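Polyphosphate kinase (Porphyromonas gingivalis, PDB 2O8R) probably catalyses the reversible transfer of the terminal phosphate of ATP onto a growing long-chain polyphosphate, with magnesium as cofactor. Local coordinates at residues P334-G339 / Y354-R359; S385-L390 / S419-R424. The protein carries 3 engineered substitutions. One frame throughout, in Å; residues are numbered along the deposited sequence.

Contact 1 (P334-G339 / Y354-R359). With SO4 (sulfate ion), chain I.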
ATOM      1  N   PRO A 334     -15.849 -33.910   8.566  1.00 67.47           N
ATOM      2  CA  PRO A 334     -15.764 -34.104   7.111  1.00 55.91           C
ATOM      3  C   PRO A 334     -15.609 -32.808   6.329  1.00 60.73           C
ATOM      4  O   PRO A 334     -15.000 -32.800   5.261  1.00 65.82           O
ATOM      5  CB  PRO A 334     -17.101 -34.756   6.766  1.00 52.49           C
ATOM      6  CG  PRO A 334     -18.003 -34.401   7.888  1.00 62.55           C
ATOM      7  CD  PRO A 334     -17.142 -34.372   9.101  1.00 63.38           C
ATOM      8  N   SER A 335     -16.172 -31.728   6.859  1.00 64.45           N
ATOM      9  CA  SER A 335     -15.952 -30.387   6.339  1.00 55.77           C
ATOM     10  C   SER A 335     -16.245 -29.431   7.472  1.00 65.83           C
ATOM     11  O   SER A 335     -16.966 -29.785   8.412  1.00 66.50           O
ATOM     12  CB  SER A 335     -16.879 -30.094   5.164  1.00 57.95           C
ATOM     13  OG  SER A 335     -18.207 -29.883   5.611  1.00 79.16           O
ATOM     14  N   LEU A 336     -15.694 -28.223   7.375  1.00 61.07           N
ATOM     15  CA  LEU A 336     -15.828 -27.222   8.423  1.00 44.25           C
ATOM     16  C   LEU A 336     -17.278 -26.885   8.711  1.00 52.02           C
ATOM     17  O   LEU A 336     -17.675 -26.820   9.875  1.00 62.17           O
ATOM     18  CB  LEU A 336     -15.018 -25.967   8.105  1.00 40.60           C
ATOM     19  CG  LEU A 336     -13.512 -26.170   8.288  1.00 61.08           C
ATOM     20  CD1 LEU A 336     -12.773 -25.008   7.692  1.00 41.93           C
ATOM     21  CD2 LEU A 336     -13.125 -26.379   9.769  1.00 50.74           C
HETATM   22  N   MSE A 337     -18.079 -26.724   7.662  1.00 51.22           N
HETATM   23  CA  MSE A 337     -19.498 -26.424   7.853  1.00 74.96           C
HETATM   24  C   MSE A 337     -20.230 -27.558   8.544  1.00 73.49           C
HETATM   25  O   MSE A 337     -21.175 -27.327   9.298  1.00 77.54           O
HETATM   26  CB  MSE A 337     -20.175 -26.139   6.531  1.00 68.47           C
HETATM   27  CG  MSE A 337     -19.543 -25.028   5.779  1.00 77.41           C
HETATM   28 SE   MSE A 337     -20.437 -24.903   4.095  1.00110.98          SE
HETATM   29  CE  MSE A 337     -21.880 -23.710   4.627  1.00 72.04           C
ATOM     30  N   GLU A 338     -19.790 -28.784   8.279  1.00 70.72           N
ATOM     31  CA  GLU A 338     -20.349 -29.932   8.955  1.00 71.86           C
ATOM     32  C   GLU A 338     -20.046 -29.833  10.436  1.00 63.77           C
ATOM     33  O   GLU A 338     -20.934 -30.021  11.254  1.00 86.45           O
ATOM     34  CB  GLU A 338     -19.822 -31.235   8.358  1.00 79.51           C
ATOM     35  CG  GLU A 338     -20.693 -31.803   7.248  1.00 91.37           C
ATOM     36  CD  GLU A 338     -21.837 -32.666   7.775  1.00119.44           C
ATOM     37  OE1 GLU A 338     -22.713 -32.153   8.513  1.00106.34           O
ATOM     38  OE2 GLU A 338     -21.858 -33.874   7.453  1.00129.07           O
ATOM     39  N   GLY A 339     -18.803 -29.495  10.770  1.00 70.87           N
ATOM     40  CA  GLY A 339     -18.385 -29.309  12.162  1.00 55.69           C
ATOM     41  C   GLY A 339     -19.255 -28.344  12.948  1.00 66.95           C
ATOM     42  O   GLY A 339     -19.694 -28.674  14.051  1.00 68.25           O
ATOM     43  N   TYR A 354      -6.451 -17.333  12.566  1.00 56.60           N
ATOM     44  CA  TYR A 354      -7.496 -16.511  12.011  1.00 50.69           C
ATOM     45  C   TYR A 354      -8.182 -17.245  10.860  1.00 52.08           C
ATOM     46  O   TYR A 354      -9.240 -16.826  10.380  1.00 60.91           O
ATOM     47  CB  TYR A 354      -6.883 -15.211  11.507  1.00 54.23           C
ATOM     48  CG  TYR A 354      -6.627 -14.179  12.585  1.00 69.84           C
ATOM     49  CD1 TYR A 354      -5.469 -14.214  13.354  1.00 58.42           C
ATOM     50  CD2 TYR A 354      -7.542 -13.159  12.825  1.00 66.01           C
ATOM     51  CE1 TYR A 354      -5.226 -13.260  14.340  1.00 59.11           C
ATOM     52  CE2 TYR A 354      -7.312 -12.206  13.810  1.00 72.47           C
ATOM     53  CZ  TYR A 354      -6.151 -12.255  14.562  1.00 69.56           C
ATOM     54  OH  TYR A 354      -5.926 -11.293  15.530  1.00 71.69           O
ATOM     55  N   ASP A 355      -7.591 -18.364  10.449  1.00 49.94           N
ATOM     56  CA  ASP A 355      -7.930 -19.020   9.188  1.00 55.75           C
ATOM     57  C   ASP A 355      -9.335 -19.601   9.054  1.00 54.94           C
ATOM     58  O   ASP A 355      -9.807 -19.830   7.946  1.00 70.74           O
ATOM     59  CB  ASP A 355      -6.898 -20.092   8.888  1.00 54.86           C
ATOM     60  CG  ASP A 355      -5.526 -19.519   8.696  1.00 68.54           C
ATOM     61  OD1 ASP A 355      -5.422 -18.293   8.477  1.00 58.13           O
ATOM     62  OD2 ASP A 355      -4.552 -20.288   8.756  1.00 72.10           O
ATOM     63  N   TYR A 356     -10.014 -19.823  10.165  1.00 45.14           N
ATOM     64  CA  TYR A 356     -11.297 -20.491  10.097  1.00 50.48           C
ATOM     65  C   TYR A 356     -12.381 -19.683   9.413  1.00 51.12           C
ATOM     66  O   TYR A 356     -13.216 -20.245   8.722  1.00 73.16           O
ATOM     67  CB  TYR A 356     -11.750 -20.967  11.476  1.00 28.78           C
ATOM     68  CG  TYR A 356     -10.973 -22.165  11.978  1.00 45.07           C
ATOM     69  CD1 TYR A 356     -10.210 -22.082  13.138  1.00 36.69           C
ATOM     70  CD2 TYR A 356     -10.983 -23.380  11.275  1.00 44.46           C
ATOM     71  CE1 TYR A 356      -9.488 -23.177  13.598  1.00 40.73           C
ATOM     72  CE2 TYR A 356     -10.251 -24.481  11.723  1.00 28.76           C
ATOM     73  CZ  TYR A 356      -9.512 -24.372  12.890  1.00 42.88           C
ATOM     74  OH  TYR A 356      -8.789 -25.449  13.357  1.00 57.53           O
ATOM     75  N   VAL A 357     -12.362 -18.369   9.585  1.00 62.63           N
ATOM     76  CA  VAL A 357     -13.362 -17.517   8.950  1.00 58.97           C
ATOM     77  C   VAL A 357     -13.299 -17.632   7.419  1.00 61.32           C
ATOM     78  O   VAL A 357     -14.316 -17.914   6.768  1.00 54.20           O
ATOM     79  CB  VAL A 357     -13.240 -16.044   9.423  1.00 67.44           C
ATOM     80  CG1 VAL A 357     -14.154 -15.118   8.616  1.00 45.28           C
ATOM     81  CG2 VAL A 357     -13.542 -15.943  10.921  1.00 51.00           C
ATOM     82  N   VAL A 358     -12.107 -17.452   6.854  1.00 49.93           N
ATOM     83  CA  VAL A 358     -11.951 -17.471   5.397  1.00 53.21           C
ATOM     84  C   VAL A 358     -12.084 -18.885   4.786  1.00 57.08           C
ATOM     85  O   VAL A 358     -12.720 -19.053   3.752  1.00 66.65           O
ATOM     86  CB  VAL A 358     -10.649 -16.774   4.956  1.00 48.34           C
ATOM     87  CG1 VAL A 358      -9.443 -17.463   5.560  1.00 55.00           C
ATOM     88  CG2 VAL A 358     -10.541 -16.728   3.437  1.00 45.44           C
ATOM     89  N   ARG A 359     -11.498 -19.885   5.444  1.00 64.32           N
ATOM     90  CA  ARG A 359     -11.702 -21.302   5.129  1.00 58.39           C
ATOM     91  C   ARG A 359     -13.189 -21.663   5.025  1.00 69.26           C
ATOM     92  O   ARG A 359     -13.627 -22.316   4.067  1.00 69.84           O
ATOM     93  CB  ARG A 359     -11.107 -22.146   6.243  1.00 57.95           C
ATOM     94  CG  ARG A 359     -10.166 -23.192   5.781  1.00 65.01           C
ATOM     95  CD  ARG A 359      -8.817 -22.917   6.371  1.00 55.92           C
ATOM     96  NE  ARG A 359      -8.457 -23.736   7.538  1.00 72.55           N
ATOM     97  CZ  ARG A 359      -8.900 -24.960   7.825  1.00 59.81           C
ATOM     98  NH1 ARG A 359      -8.457 -25.567   8.911  1.00 44.64           N
ATOM     99  NH2 ARG A 359      -9.758 -25.596   7.043  1.00 73.38           N
TER
HETATM  100  S   SO4 I 710      -4.700 -23.555   8.396  1.00116.74           S
HETATM  101  O1  SO4 I 710      -4.441 -24.982   8.212  1.00127.62           O
HETATM  102  O2  SO4 I 710      -4.211 -23.119   9.703  1.00124.67           O
HETATM  103  O3  SO4 I 710      -4.009 -22.795   7.360  1.00134.50           O
HETATM  104  O4  SO4 I 710      -6.131 -23.319   8.308  1.00103.47           O

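Contact 2 (S385-L390 / S419-R424)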
ATOM      1  N   SER A 385      -8.094 -11.968   1.570  1.00 55.38           N
ATOM      2  CA  SER A 385      -8.603 -13.340   1.490  1.00 46.92           C
ATOM      3  C   SER A 385     -10.109 -13.439   1.605  1.00 53.96           C
ATOM      4  O   SER A 385     -10.774 -14.104   0.809  1.00 67.97           O
ATOM      5  CB  SER A 385      -8.008 -14.133   2.637  1.00 26.29           C
ATOM      6  OG  SER A 385      -6.602 -14.126   2.543  1.00 67.32           O
ATOM      7  N   ILE A 386     -10.640 -12.771   2.616  1.00 57.82           N
ATOM      8  CA  ILE A 386     -12.064 -12.688   2.804  1.00 47.86           C
ATOM      9  C   ILE A 386     -12.766 -12.098   1.580  1.00 56.89           C
ATOM     10  O   ILE A 386     -13.676 -12.749   1.035  1.00 45.82           O
ATOM     11  CB  ILE A 386     -12.397 -11.981   4.124  1.00 45.12           C
ATOM     12  CG1 ILE A 386     -12.130 -12.961   5.269  1.00 48.29           C
ATOM     13  CG2 ILE A 386     -13.848 -11.528   4.164  1.00 46.31           C
ATOM     14  CD1 ILE A 386     -12.339 -12.398   6.633  1.00 40.77           C
ATOM     15  N   ILE A 387     -12.311 -10.927   1.108  1.00 46.34           N
ATOM     16  CA  ILE A 387     -12.860 -10.346  -0.132  1.00 48.49           C
ATOM     17  C   ILE A 387     -12.790 -11.370  -1.277  1.00 53.56           C
ATOM     18  O   ILE A 387     -13.753 -11.570  -2.021  1.00 42.60           O
ATOM     19  CB  ILE A 387     -12.136  -9.056  -0.587  1.00 53.15           C
ATOM     20  CG1 ILE A 387     -12.151  -7.949   0.486  1.00 50.02           C
ATOM     21  CG2 ILE A 387     -12.739  -8.555  -1.893  1.00 32.42           C
ATOM     22  CD1 ILE A 387     -13.508  -7.601   1.025  1.00 54.90           C
ATOM     23  N   SER A 388     -11.655 -12.048  -1.383  1.00 41.80           N
ATOM     24  CA  SER A 388     -11.456 -13.022  -2.431  1.00 47.84           C
ATOM     25  C   SER A 388     -12.434 -14.184  -2.331  1.00 59.29           C
ATOM     26  O   SER A 388     -13.063 -14.555  -3.330  1.00 58.79           O
ATOM     27  CB  SER A 388     -10.024 -13.517  -2.408  1.00 41.99           C
ATOM     28  OG  SER A 388      -9.188 -12.605  -3.104  1.00 76.21           O
ATOM     29  N   ALA A 389     -12.577 -14.739  -1.131  1.00 56.53           N
ATOM     30  CA  ALA A 389     -13.532 -15.824  -0.918  1.00 54.19           C
ATOM     31  C   ALA A 389     -14.935 -15.347  -1.262  1.00 44.52           C
ATOM     32  O   ALA A 389     -15.700 -16.074  -1.881  1.00 47.75           O
ATOM     33  CB  ALA A 389     -13.470 -16.342   0.510  1.00 47.36           C
ATOM     34  N   LEU A 390     -15.254 -14.114  -0.879  1.00 48.02           N
ATOM     35  CA  LEU A 390     -16.566 -13.539  -1.161  1.00 50.17           C
ATOM     36  C   LEU A 390     -16.784 -13.323  -2.655  1.00 54.13           C
ATOM     37  O   LEU A 390     -17.865 -13.589  -3.163  1.00 72.56           O
ATOM     38  CB  LEU A 390     -16.752 -12.218  -0.416  1.00 46.89           C
ATOM     39  CG  LEU A 390     -16.882 -12.295   1.105  1.00 58.38           C
ATOM     40  CD1 LEU A 390     -16.783 -10.909   1.649  1.00 61.25           C
ATOM     41  CD2 LEU A 390     -18.182 -12.959   1.562  1.00 35.59           C
ATOM     42  N   SER A 419     -14.154  -1.645  -4.908  1.00 63.50           N
ATOM     43  CA  SER A 419     -15.597  -1.790  -4.733  1.00 64.34           C
ATOM     44  C   SER A 419     -16.288  -2.114  -6.052  1.00 66.44           C
ATOM     45  O   SER A 419     -17.242  -2.897  -6.088  1.00 62.77           O
ATOM     46  CB  SER A 419     -16.198  -0.518  -4.146  1.00 53.20           C
ATOM     47  OG  SER A 419     -15.595  -0.211  -2.907  1.00 93.50           O
ATOM     48  N   GLU A 420     -15.803  -1.510  -7.131  1.00 50.79           N
ATOM     49  CA  GLU A 420     -16.395  -1.735  -8.424  1.00 74.38           C
ATOM     50  C   GLU A 420     -16.050  -3.153  -8.874  1.00 72.92           C
ATOM     51  O   GLU A 420     -16.877  -3.827  -9.488  1.00 76.17           O
ATOM     52  CB  GLU A 420     -15.978  -0.650  -9.440  1.00 87.44           C
ATOM     53  CG  GLU A 420     -14.616  -0.832 -10.109  1.00102.32           C
ATOM     54  CD  GLU A 420     -14.198   0.355 -10.969  1.00110.39           C
ATOM     55  OE1 GLU A 420     -13.587   0.127 -12.041  1.00114.34           O
ATOM     56  OE2 GLU A 420     -14.474   1.512 -10.575  1.00124.46           O
ATOM     57  N   ARG A 421     -14.857  -3.621  -8.517  1.00 49.90           N
ATOM     58  CA  ARG A 421     -14.465  -4.967  -8.867  1.00 52.36           C
ATOM     59  C   ARG A 421     -15.370  -5.958  -8.159  1.00 67.23           C
ATOM     60  O   ARG A 421     -15.779  -6.969  -8.747  1.00 73.22           O
ATOM     61  CB  ARG A 421     -13.010  -5.229  -8.499  1.00 60.87           C
ATOM     62  CG  ARG A 421     -12.558  -6.638  -8.832  1.00 59.60           C
ATOM     63  CD  ARG A 421     -11.083  -6.840  -8.569  1.00 75.46           C
ATOM     64  NE  ARG A 421     -10.843  -7.395  -7.246  1.00 73.13           N
ATOM     65  CZ  ARG A 421     -10.123  -6.806  -6.301  1.00 81.37           C
ATOM     66  NH1 ARG A 421      -9.974  -7.409  -5.135  1.00 85.32           N
ATOM     67  NH2 ARG A 421      -9.548  -5.629  -6.517  1.00 95.31           N
HETATM   68  N   MSE A 422     -15.688  -5.655  -6.903  1.00 57.08           N
HETATM   69  CA  MSE A 422     -16.544  -6.519  -6.095  1.00 68.88           C
HETATM   70  C   MSE A 422     -17.982  -6.538  -6.592  1.00 67.26           C
HETATM   71  O   MSE A 422     -18.590  -7.608  -6.684  1.00 59.26           O
HETATM   72  CB  MSE A 422     -16.512  -6.093  -4.638  1.00 69.83           C
HETATM   73  CG  MSE A 422     -15.197  -6.375  -3.948  1.00 82.66           C
HETATM   74 SE   MSE A 422     -15.063  -5.371  -2.281  1.00 84.67          SE
HETATM   75  CE  MSE A 422     -16.364  -6.376  -1.217  1.00 73.13           C
ATOM     76  N   ARG A 423     -18.513  -5.354  -6.911  1.00 67.15           N
ATOM     77  CA  ARG A 423     -19.868  -5.226  -7.459  1.00 67.62           C
ATOM     78  C   ARG A 423     -19.983  -5.985  -8.778  1.00 66.22           C
ATOM     79  O   ARG A 423     -20.967  -6.683  -9.024  1.00 70.45           O
ATOM     80  CB  ARG A 423     -20.253  -3.758  -7.646  1.00 48.43           C
ATOM     81  CG  ARG A 423     -20.539  -3.014  -6.338  1.00 61.05           C
ATOM     82  CD  ARG A 423     -20.840  -1.534  -6.586  1.00 65.91           C
ATOM     83  NE  ARG A 423     -20.628  -0.703  -5.397  1.00 88.78           N
ATOM     84  CZ  ARG A 423     -21.539  -0.488  -4.446  1.00101.92           C
ATOM     85  NH1 ARG A 423     -21.245   0.287  -3.405  1.00 90.61           N
ATOM     86  NH2 ARG A 423     -22.745  -1.044  -4.524  1.00103.54           N
ATOM     87  N   ARG A 424     -18.944  -5.854  -9.596  1.00 56.69           N
ATOM     88  CA  ARG A 424     -18.817  -6.562 -10.859  1.00 60.57           C
ATOM     89  C   ARG A 424     -18.806  -8.050 -10.605  1.00 49.69           C
ATOM     90  O   ARG A 424     -19.399  -8.810 -11.353  1.00 54.53           O
ATOM     91  CB  ARG A 424     -17.538  -6.104 -11.575  1.00 64.94           C
ATOM     92  CG  ARG A 424     -16.974  -6.998 -12.683  1.00 85.62           C
ATOM     93  CD  ARG A 424     -16.022  -6.219 -13.618  1.00 86.92           C
ATOM     94  NE  ARG A 424     -14.994  -5.450 -12.909  1.00101.56           N
ATOM     95  CZ  ARG A 424     -15.068  -4.144 -12.630  1.00102.21           C
ATOM     96  NH1 ARG A 424     -16.136  -3.439 -12.990  1.00 94.04           N
ATOM     97  NH2 ARG A 424     -14.075  -3.541 -11.980  1.00 50.86           N
TER

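Contact 1 (P334-G339 / Y354-R359)
Leu336, Tyr356 and Arg359 form a small, mostly apolar helix-to-helix contact in the first phospholipase D-like C-terminal domain, joining the first turn of helix 336-342 to the start of helix 355-365 across a connection that contains strand 345-349. The CG of Leu336 lies anti to its carbonyl carbon (chi1 -74°), and this aims the forked end at the other helix, where it is shared between two residues. CD2 rests 4.0 Å from CE2 of Tyr356, approaching the ring obliquely, while CD1 lies 3.6 Å from Arg359 CB, against the aliphatic root of that side chain. Arg359 bends at chi2 and chi3, so its guanidinium turns back beside Tyr356. Glu331 ties the two polar ends together through OE2, which is hydrogen-bonded to Tyr356 OH and salt-bridged to Arg359 NH1. At the start of helix 336-342, Ser335 OG caps Glu338 N at 3.3 Å. A sulfate, probably picked up from the crystallisation solution, takes a hydrogen bond from Arg359 NE through O4, and Tyr356 CD2 lies over the outer part of one face of the Arg359 guanidinium, 4.0 Å above its plane.

Contact 2 (S385-L390 / S419-R424)
The guanidinium of Arg421, which lies against Ile387, is gripped twice: NE makes a salt bridge with OE2 of Glu391 on helix 385-395, and NH1 donates a hydrogen bond to OD1 of Asn383, just before that helix. These bonds fix the group beside the CG2 methyl of Ile387, which comes at it obliquely in a loose touch, 4.4 Å from NH1. No hydrogen bond passes between 385-390 and 419-424 themselves; the two helices meet through one isoleucine set against a selenomethionine and the end of this arginine. Both branches of Ile387 are used. CG2, placed anti to the backbone N by a chi1 of -57°, lies 3.9 Å from Met422 CG and 4.0 Å from the selenium of Met422. The longer branch ends in CD1, which reaches the terminal CE methyl of Met422 at 3.8 Å. The Met422 chain runs out extended through chi2 and then bends at chi3 (72°), bringing CE round to CD1 while SE stays by CG2; the two side chains run nearly perpendicular to each other. Ser385 of the second subunit also packs on Arg421. The helices belong to two successive beta-alpha-beta crossovers, 370-377 to 399-404 and 399-404 to 428-431, within a mixed sheet of the phospholipase D-like domain. Beneath them, Ile387 rests on Gln377 of strand 370-377 and Met422 on Ile429 of strand 428-431, while helix 355-365 flanks helix 385-395 through Ile386 and Ala389.

Contacts 1 and 2 follow one another along the chain within the first phospholipase D-like C-terminal domain, their centres about 20 Å apart. Helices 355-365 and 385-395 bridge them directly: Val358 CG2 packs 3.7 Å from Ser385 CB, and Val357 CG1 lies 3.8 Å from Ile386 CD1. The two helices thus pack together through residues that lie outside the touching sets of both contacts. Both contacts also reach the second subunit, whose Gln395 packs on Arg359 and whose Met362 lies against Ser388. Contact 1 is away from the predicted sites, whereas the side chain of Ile387 in contact 2 is about 9 Å from that of Arg379, a predicted magnesium-site residue.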